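Local coordinates for BH1328 protein (Bacillus halodurans, PDB 2O5A) that probably silences ribosomes by binding protein uL14 of the large subunit, which keeps the 30S and 50S subunits from joining and so represses translation, at residues A[41-44]-A[45-49]. Residues are numbered along the deposited sequence; the frame is centred on the assembly and turned at random.
Sequences HGNS and EKQVQ. With MN (manganese (II) ion), chain C.
Ser44 caps the first turn of helix 45-61 by turning its hydroxyl back onto the backbone of Gln47. OG sits between its own backbone N and carbonyl carbon (chi1 72°), and from there it accepts a hydrogen bond from Gln47 N at 3.1 Å. Serine suits an N-cap because its short side chain brings an oxygen to a first-turn N-H that has no preceding helical carbonyl to meet it. The helical pattern proper starts one step later, with Val48 N bonded to Ser44 O at 2.9 Å. Were this serine an alanine, Gln47 N would probably keep only its weak bond to Ser44 O, and the first turn would be likelier to fray.

Gln47 returns the grip from the helix side. Its chain is extended, with CG turned opposite the backbone N, which lays it beside Asn43, and OE1 takes the N-H of Asn43 almost straight on, at an angle of 171°. The two side chains run alongside each other, their amide planes 51° apart, and a water donates to the same OE1. Glutamine is thus long enough to tie the turn before the cap to the helix after it. Beneath this turn, Val48 CG2 packs 3.7 Å from Gly42 CA; a CB on Gly42 would clash with that methyl, so glycine fits here.

The CB of Glu45 leaves the backbone away from the turn, and its negative carboxylate suits a manganese ion, which OE1 binds at 2.0 Å, with OE2 farther off at 2.6 Å; Arg76 NH1 is a second partner of OE1. The contact forms the sharp connection from strand 36-42, held in the sheet through backbone bonds of Gly42 to Phe90 and Lys92, into helix 45-61, whose Val48 rests on Val89 and His91 of strand 85-91.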
# COMPACT_ATOMS: atom_id res chain seq x y z
N HIS A 41 2.15 -3.07 -14.74
CA HIS A 41 3.35 -3.83 -14.49
C HIS A 41 4.14 -4.14 -15.75
O HIS A 41 3.62 -4.06 -16.87
CB HIS A 41 3.00 -5.14 -13.78
CG HIS A 41 2.42 -6.19 -14.67
ND1 HIS A 41 3.11 -6.71 -15.75
CD2 HIS A 41 1.22 -6.81 -14.67
CE1 HIS A 41 2.36 -7.61 -16.35
NE2 HIS A 41 1.21 -7.69 -15.72
N GLY A 42 5.41 -4.49 -15.55
CA GLY A 42 6.28 -4.84 -16.65
C GLY A 42 6.63 -6.30 -16.48
O GLY A 42 6.48 -6.85 -15.39
N ASN A 43 7.10 -6.94 -17.54
CA ASN A 43 7.45 -8.36 -17.48
C ASN A 43 8.92 -8.60 -17.16
O ASN A 43 9.36 -9.74 -17.04
CB ASN A 43 7.07 -9.05 -18.79
CG ASN A 43 5.60 -8.89 -19.12
OD1 ASN A 43 4.74 -9.07 -18.26
ND2 ASN A 43 5.31 -8.55 -20.37
N SER A 44 9.68 -7.52 -17.04
CA SER A 44 11.10 -7.60 -16.73
C SER A 44 11.51 -6.28 -16.11
O SER A 44 10.81 -5.28 -16.24
CB SER A 44 11.93 -7.84 -18.00
OG SER A 44 11.96 -6.69 -18.82
N GLU A 45 12.65 -6.26 -15.42
CA GLU A 45 13.11 -5.04 -14.79
C GLU A 45 13.46 -3.98 -15.82
O GLU A 45 13.40 -2.78 -15.53
CB GLU A 45 14.31 -5.34 -13.89
CG GLU A 45 13.89 -6.03 -12.59
CD GLU A 45 15.06 -6.42 -11.72
OE1 GLU A 45 14.81 -7.13 -10.72
OE2 GLU A 45 16.20 -6.03 -12.02
N LYS A 46 13.79 -4.41 -17.03
CA LYS A 46 14.11 -3.48 -18.11
C LYS A 46 12.83 -2.84 -18.63
O LYS A 46 12.81 -1.66 -18.98
CB LYS A 46 14.81 -4.19 -19.27
CG LYS A 46 15.06 -3.29 -20.47
CD LYS A 46 15.49 -4.07 -21.69
CE LYS A 46 15.72 -3.16 -22.88
NZ LYS A 46 16.09 -3.92 -24.11
N GLN A 47 11.76 -3.62 -18.67
CA GLN A 47 10.48 -3.10 -19.16
C GLN A 47 9.86 -2.18 -18.12
O GLN A 47 9.21 -1.20 -18.47
CB GLN A 47 9.51 -4.24 -19.46
CG GLN A 47 8.40 -3.85 -20.43
CD GLN A 47 7.14 -4.66 -20.26
OE1 GLN A 47 7.17 -5.77 -19.73
NE2 GLN A 47 6.02 -4.12 -20.72
N VAL A 48 10.05 -2.51 -16.85
CA VAL A 48 9.50 -1.70 -15.77
C VAL A 48 10.15 -0.32 -15.77
O VAL A 48 9.47 0.69 -15.58
CB VAL A 48 9.75 -2.36 -14.39
CG1 VAL A 48 9.38 -1.40 -13.28
CG2 VAL A 48 8.92 -3.63 -14.28
N GLN A 49 11.46 -0.28 -16.00
CA GLN A 49 12.18 0.98 -16.04
C GLN A 49 11.84 1.77 -17.30
O GLN A 49 11.85 3.00 -17.29
CB GLN A 49 13.69 0.73 -15.96
CG GLN A 49 14.18 0.44 -14.55
CD GLN A 49 15.65 0.08 -14.49
OE1 GLN A 49 16.24 0.02 -13.41
NE2 GLN A 49 16.25 -0.17 -15.65
MN MN C . 16.52 -7.23 -9.68
O HOH W 1 9.54 -7.51 -21.19